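Local structure of DNA replication protein DnaC (Aquifex aeolicus, 3ECC) at residues 45-50 and 139-144; 70-75 and 105-110. The protein serves as a bacterial helicase loader in the initiation of DNA replication and probably binds ATP together with a metal ion. One frame throughout, in Å; residues are numbered along the deposited sequence.

Interaction 1 of 2, residues 45-50 and 139-144. With ADP (adenosine-5'-diphosphate), chain B; BEF (beryllium trifluoride ion), chain D.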
loop_
_atom_site.group_PDB
_atom_site.type_symbol
_atom_site.label_atom_id
_atom_site.label_comp_id
_atom_site.label_asym_id
_atom_site.label_seq_id
_atom_site.Cartn_x
_atom_site.Cartn_y
_atom_site.Cartn_z
ATOM N N GLY A 45 -7.835 3.188 -7.604
ATOM C CA GLY A 45 -8.955 4.081 -7.878
ATOM C C GLY A 45 -8.574 5.542 -8.045
ATOM O O GLY A 45 -7.422 5.929 -7.846
ATOM N N SER A 46 -9.560 6.352 -8.404
ATOM C CA SER A 46 -9.396 7.794 -8.541
ATOM C C SER A 46 -9.220 8.501 -7.185
ATOM O O SER A 46 -9.473 7.901 -6.138
ATOM C CB SER A 46 -10.601 8.377 -9.273
ATOM O OG SER A 46 -10.496 8.126 -10.656
ATOM N N PRO A 47 -8.761 9.775 -7.211
ATOM C CA PRO A 47 -8.620 10.655 -6.038
ATOM C C PRO A 47 -9.918 10.834 -5.237
ATOM O O PRO A 47 -11.008 10.779 -5.811
ATOM C CB PRO A 47 -8.215 12.000 -6.661
ATOM C CG PRO A 47 -7.518 11.634 -7.930
ATOM C CD PRO A 47 -8.174 10.372 -8.429
ATOM N N GLY A 48 -9.794 11.035 -3.926
ATOM C CA GLY A 48 -10.948 11.362 -3.077
ATOM C C GLY A 48 -11.852 10.179 -2.774
ATOM O O GLY A 48 -12.851 10.306 -2.049
ATOM N N VAL A 49 -11.494 9.029 -3.332
ATOM C CA VAL A 49 -12.287 7.823 -3.202
ATOM C C VAL A 49 -12.194 7.172 -1.808
ATOM O O VAL A 49 -13.105 6.463 -1.395
ATOM C CB VAL A 49 -11.925 6.820 -4.325
ATOM C CG1 VAL A 49 -12.140 5.385 -3.880
ATOM C CG2 VAL A 49 -12.727 7.146 -5.598
ATOM N N GLY A 50 -11.111 7.432 -1.081
ATOM C CA GLY A 50 -10.959 6.893 0.279
ATOM C C GLY A 50 -9.884 5.829 0.471
ATOM O O GLY A 50 -9.835 5.182 1.512
ATOM N N THR A 139 -1.666 1.661 -1.801
ATOM C CA THR A 139 -2.714 2.427 -2.469
ATOM C C THR A 139 -2.114 3.099 -3.686
ATOM O O THR A 139 -0.988 3.596 -3.644
ATOM C CB THR A 139 -3.382 3.484 -1.554
ATOM O OG1 THR A 139 -2.527 4.624 -1.408
ATOM C CG2 THR A 139 -3.690 2.897 -0.187
ATOM N N THR A 140 -2.858 3.090 -4.782
ATOM C CA THR A 140 -2.334 3.575 -6.041
ATOM C C THR A 140 -3.419 4.238 -6.882
ATOM O O THR A 140 -4.614 3.953 -6.732
ATOM C CB THR A 140 -1.638 2.434 -6.848
ATOM O OG1 THR A 140 -1.025 2.977 -8.022
ATOM C CG2 THR A 140 -2.639 1.344 -7.238
ATOM N N ASN A 141 -2.994 5.119 -7.775
ATOM C CA ASN A 141 -3.918 5.790 -8.660
ATOM C C ASN A 141 -4.168 5.045 -9.967
ATOM O O ASN A 141 -3.239 4.552 -10.597
ATOM C CB ASN A 141 -3.420 7.189 -8.950
ATOM C CG ASN A 141 -4.380 8.230 -8.479
ATOM O OD1 ASN A 141 -5.501 8.322 -8.977
ATOM N ND2 ASN A 141 -3.970 9.010 -7.490
ATOM N N TYR A 142 -5.435 4.969 -10.365
ATOM C CA TYR A 142 -5.794 4.454 -11.682
ATOM C C TYR A 142 -6.395 5.558 -12.547
ATOM O O TYR A 142 -7.395 6.186 -12.168
ATOM C CB TYR A 142 -6.758 3.272 -11.573
ATOM C CG TYR A 142 -7.012 2.565 -12.893
ATOM C CD1 TYR A 142 -5.958 2.256 -13.761
ATOM C CD2 TYR A 142 -8.300 2.179 -13.262
ATOM C CE1 TYR A 142 -6.191 1.610 -14.978
ATOM C CE2 TYR A 142 -8.541 1.521 -14.470
ATOM C CZ TYR A 142 -7.485 1.240 -15.324
ATOM O OH TYR A 142 -7.723 0.587 -16.520
ATOM N N SER A 143 -5.771 5.792 -13.705
ATOM C CA SER A 143 -6.148 6.888 -14.610
ATOM C C SER A 143 -7.447 6.628 -15.398
ATOM O O SER A 143 -8.528 7.070 -14.984
ATOM C CB SER A 143 -4.987 7.225 -15.565
ATOM O OG SER A 143 -4.481 6.063 -16.208
ATOM N N LEU A 144 -7.336 5.916 -16.524
ATOM C CA LEU A 144 -8.486 5.643 -17.408
ATOM C C LEU A 144 -9.617 4.894 -16.676
ATOM O O LEU A 144 -9.354 4.059 -15.800
ATOM C CB LEU A 144 -8.031 4.882 -18.668
ATOM C CG LEU A 144 -6.855 5.480 -19.466
ATOM C CD1 LEU A 144 -5.883 4.393 -19.940
ATOM C CD2 LEU A 144 -7.327 6.346 -20.649
HETATM P PB ADP B . -7.638 8.664 -1.611
HETATM O O1B ADP B . -6.569 8.159 -0.658
HETATM O O2B ADP B . -8.203 7.605 -2.520
HETATM O O3B ADP B . -7.274 9.941 -2.316
HETATM P PA ADP B . -8.613 9.622 0.850
HETATM O O1A ADP B . -8.456 8.432 1.765
HETATM O O2A ADP B . -7.425 10.555 1.020
HETATM O O3A ADP B . -8.845 9.107 -0.667
HETATM O "O5'" ADP B . -10.003 10.386 1.130
HETATM C "C5'" ADP B . -10.126 11.804 1.122
HETATM C "C4'" ADP B . -10.820 12.262 2.399
HETATM O "O4'" ADP B . -12.136 11.712 2.441
HETATM C "C3'" ADP B . -10.098 11.755 3.631
HETATM O "O3'" ADP B . -9.959 12.837 4.538
HETATM C "C2'" ADP B . -10.982 10.655 4.197
HETATM O "O2'" ADP B . -11.014 10.702 5.610
HETATM C "C1'" ADP B . -12.350 10.968 3.645
HETATM N N9 ADP B . -13.169 9.759 3.359
HETATM C C8 ADP B . -13.120 8.988 2.252
HETATM N N7 ADP B . -14.035 7.982 2.314
HETATM C C5 ADP B . -14.700 8.112 3.468
HETATM C C6 ADP B . -15.798 7.393 4.171
HETATM N N6 ADP B . -16.406 6.307 3.639
HETATM N N1 ADP B . -16.191 7.864 5.363
HETATM C C2 ADP B . -15.626 8.952 5.923
HETATM N N3 ADP B . -14.631 9.650 5.344
HETATM C C4 ADP B . -14.137 9.287 4.149
HETATM BE BE BEF D . -5.255 9.868 -3.458
HETATM F F1 BEF D . -6.053 8.738 -4.547
HETATM F F2 BEF D . -4.274 9.266 -2.111
HETATM F F3 BEF D . -5.831 11.534 -3.464
#
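Pro-47 and Asn-141 meet with their side chains crossing at about a right angle: the CD corner of the proline ring rests against the carboxamide of Asn-141, whose CB leaves the backbone to one side and whose end bends in toward the loop. Behind them two weak backbone hydrogen bonds join the segments: Gly-45 N to Thr-140 O (3.4 Å) and, straighter, Tyr-142 N to Gly-45 O (3.3 Å, 165°). Gly-45 O is also hydrogen-bonded to Lys-51 NZ, so the loop's first carbonyl faces both the Tyr-142 amide and the lysine of the nucleotide site. Of the Tyr-142 side chain, CB comes nearest, 4.1 Å from Gly-45 N; CG is anti to the backbone N (chi1 -172°), and the ring leads away to pack on Arg-153 and Ile-154 of helix 153-162.

From Gly-45 the chain enters the P-loop (Walker A) between strand 40-45 and helix 51-65, with a type II turn from Ser-46 to Val-49. Its amides turn to the phosphates: Gly-48 N donates to ADP O3B (3.2 Å), while Gly-50 N donates to both ADP O3A (2.8 Å) and ADP O2B (3.2 Å). Pro-47 CA sits 3.5 Å from F1 of the beryllium trifluoride. Asn-141 lines the same pocket from the strand 136-141 side, a position consistent with the sensor 1 polar residue of AAA+ ATPases. The contact thus sets a polar side chain and the phosphate-binding loop around the fluoride group, so Asn-141 could register what occupies the gamma-phosphate position.

Interaction 2 of 2, residues 70-75 and 105-110. With BEF (beryllium trifluoride ion), chain D.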
loop_
_atom_site.group_PDB
_atom_site.type_symbol
_atom_site.label_atom_id
_atom_site.label_comp_id
_atom_site.label_asym_id
_atom_site.label_seq_id
_atom_site.Cartn_x
_atom_site.Cartn_y
_atom_site.Cartn_z
ATOM N N GLY A 70 2.715 -1.755 12.738
ATOM C CA GLY A 70 3.281 -1.519 11.412
ATOM C C GLY A 70 3.626 -0.057 11.187
ATOM O O GLY A 70 3.692 0.728 12.142
ATOM N N TYR A 71 3.829 0.321 9.925
ATOM C CA TYR A 71 4.197 1.698 9.582
ATOM C C TYR A 71 3.413 2.205 8.371
ATOM O O TYR A 71 3.104 1.437 7.460
ATOM C CB TYR A 71 5.704 1.802 9.308
ATOM C CG TYR A 71 6.602 1.502 10.497
ATOM C CD1 TYR A 71 7.109 2.528 11.293
ATOM C CD2 TYR A 71 6.962 0.193 10.809
ATOM C CE1 TYR A 71 7.937 2.256 12.374
ATOM C CE2 TYR A 71 7.785 -0.090 11.889
ATOM C CZ TYR A 71 8.270 0.943 12.666
ATOM O OH TYR A 71 9.087 0.655 13.734
ATOM N N PHE A 72 3.084 3.498 8.383
ATOM C CA PHE A 72 2.459 4.166 7.238
ATOM C C PHE A 72 3.421 5.170 6.621
ATOM O O PHE A 72 3.862 6.113 7.280
ATOM C CB PHE A 72 1.163 4.884 7.649
ATOM C CG PHE A 72 0.547 5.704 6.543
ATOM C CD1 PHE A 72 -0.444 5.175 5.734
ATOM C CD2 PHE A 72 0.967 7.005 6.306
ATOM C CE1 PHE A 72 -0.999 5.930 4.709
ATOM C CE2 PHE A 72 0.413 7.760 5.280
ATOM C CZ PHE A 72 -0.568 7.221 4.487
ATOM N N PHE A 73 3.742 4.971 5.350
ATOM C CA PHE A 73 4.597 5.913 4.635
ATOM C C PHE A 73 3.919 6.418 3.386
ATOM O O PHE A 73 3.206 5.676 2.728
ATOM C CB PHE A 73 5.937 5.265 4.272
ATOM C CG PHE A 73 6.871 5.113 5.439
ATOM C CD1 PHE A 73 7.552 6.209 5.948
ATOM C CD2 PHE A 73 7.064 3.878 6.034
ATOM C CE1 PHE A 73 8.405 6.075 7.024
ATOM C CE2 PHE A 73 7.922 3.740 7.113
ATOM C CZ PHE A 73 8.588 4.841 7.607
ATOM N N ASP A 74 4.113 7.694 3.085
ATOM C CA ASP A 74 3.902 8.172 1.735
ATOM C C ASP A 74 5.103 7.670 0.963
ATOM O O ASP A 74 6.232 7.727 1.452
ATOM C CB ASP A 74 3.840 9.702 1.684
ATOM C CG ASP A 74 3.721 10.241 0.262
ATOM O OD1 ASP A 74 2.612 10.204 -0.310
ATOM O OD2 ASP A 74 4.740 10.701 -0.283
ATOM N N THR A 75 4.854 7.153 -0.230
ATOM C CA THR A 75 5.889 6.489 -0.994
ATOM C C THR A 75 7.003 7.447 -1.402
ATOM O O THR A 75 8.190 7.116 -1.300
ATOM C CB THR A 75 5.301 5.807 -2.214
ATOM O OG1 THR A 75 4.168 5.029 -1.803
ATOM C CG2 THR A 75 6.328 4.897 -2.848
ATOM N N VAL A 105 2.665 0.137 4.790
ATOM C CA VAL A 105 1.792 0.820 3.860
ATOM C C VAL A 105 2.634 1.689 2.946
ATOM O O VAL A 105 3.331 2.595 3.408
ATOM C CB VAL A 105 0.757 1.711 4.586
ATOM C CG1 VAL A 105 -0.312 2.197 3.605
ATOM C CG2 VAL A 105 0.126 0.966 5.745
ATOM N N LEU A 106 2.587 1.393 1.651
ATOM C CA LEU A 106 3.139 2.287 0.639
ATOM C C LEU A 106 2.003 3.073 -0.010
ATOM O O LEU A 106 1.275 2.543 -0.854
ATOM C CB LEU A 106 3.918 1.502 -0.422
ATOM C CG LEU A 106 5.113 0.653 0.019
ATOM C CD1 LEU A 106 5.750 -0.015 -1.178
ATOM C CD2 LEU A 106 6.135 1.485 0.770
ATOM N N ASP A 107 1.843 4.326 0.405
ATOM C CA ASP A 107 0.701 5.137 -0.008
ATOM C C ASP A 107 1.061 5.992 -1.215
ATOM O O ASP A 107 2.144 6.588 -1.258
ATOM C CB ASP A 107 0.230 6.023 1.152
ATOM C CG ASP A 107 -1.173 6.576 0.940
ATOM O OD1 ASP A 107 -1.311 7.811 0.822
ATOM O OD2 ASP A 107 -2.140 5.779 0.893
ATOM N N ASP A 108 0.142 6.060 -2.180
ATOM C CA ASP A 108 0.372 6.743 -3.459
ATOM C C ASP A 108 1.589 6.191 -4.197
ATOM O O ASP A 108 2.449 6.945 -4.654
ATOM C CB ASP A 108 0.477 8.260 -3.273
ATOM C CG ASP A 108 -0.707 9.008 -3.874
ATOM O OD1 ASP A 108 -1.290 9.884 -3.184
ATOM O OD2 ASP A 108 -1.053 8.722 -5.042
ATOM N N LEU A 109 1.646 4.868 -4.309
ATOM C CA LEU A 109 2.806 4.181 -4.880
ATOM C C LEU A 109 3.108 4.618 -6.325
ATOM O O LEU A 109 2.314 4.385 -7.246
ATOM C CB LEU A 109 2.653 2.653 -4.772
ATOM C CG LEU A 109 3.768 1.758 -5.340
ATOM C CD1 LEU A 109 5.127 2.016 -4.690
ATOM C CD2 LEU A 109 3.403 0.291 -5.193
ATOM N N GLY A 110 4.255 5.285 -6.483
ATOM C CA GLY A 110 4.747 5.767 -7.771
ATOM C C GLY A 110 3.667 6.196 -8.740
ATOM O O GLY A 110 3.711 5.845 -9.917
HETATM BE BE BEF D . -5.255 9.868 -3.458
HETATM F F1 BEF D . -6.053 8.738 -4.547
HETATM F F2 BEF D . -4.274 9.266 -2.111
HETATM F F3 BEF D . -5.831 11.534 -3.464
#
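The Phe-72 ring meets Val-105 and the Asp-107 side chain obliquely, its CD1 lying 3.7 Å from Val-105 CG1 and its CZ 3.6 Å from Asp-107 CB. Ring and Asp-107 carboxylate planes are 43° apart; Thr-52, Val-56 and Leu-59 of helix 51-65 also pack on the phenylalanine. Asp-74 OD2 caps Asp-77 N at the start of helix 75-86, Asp-108 OD2 is hydrogen-bonded to Ser-111 OG, and Asp-108 OD1 lies 3.2 Å from F2 of the beryllium trifluoride.

Phe-72, Asp-74, Val-105 and Asp-107 ride on parallel strands 71-74 and 104-107, joined by backbone hydrogen bonds from Val-105 N to Tyr-71 O, Phe-73 N to Val-105 O and Asp-107 N to Phe-73 O. An apolar strand leading into Asp-107 and Asp-108 fits the Walker B motif of P-loop ATPases, and both are magnesium-binding residues of this protein, although here the Asp-107 side chain stays about 4 Å from the magnesium ion at its nearest. Asp-107 OD2 is hydrogen-bonded to the hydroxyls of Thr-52 and Thr-139, which hold its carboxylate beside the P-loop.

Thr-75 grips Asp-107 O twice. Its N donates at 3.0 Å in the carbonyl plane, and its OG1 donates at 2.6 Å from well above it (63°). With OG1 placed beside its own backbone N (chi1 -49°), both donors reach the same oxygen, while CG2 packs 3.6 Å from Leu-109 CD1.

Following the chain, residues 45-50 come first, leaving strand 40-45 for helix 51-65. Residues 70-75 then meet 105-110, so interaction 2 closes a short loop carrying helices 75-86 and 93-99. Helix 116-131 follows before the chain returns at 139-144 to its starting loop, where interaction 1 closes a longer loop that encloses the whole of interaction 2. The two do not cross. Strand 136-141 lies between strands 104-107 and 40-45 in the parallel sheet, and Leu-109 N to Thr-139 O (3.0 Å) probably bonds one contact to the other. Together they bring three strand ends to one nucleotide site, both touching the beryllium trifluoride.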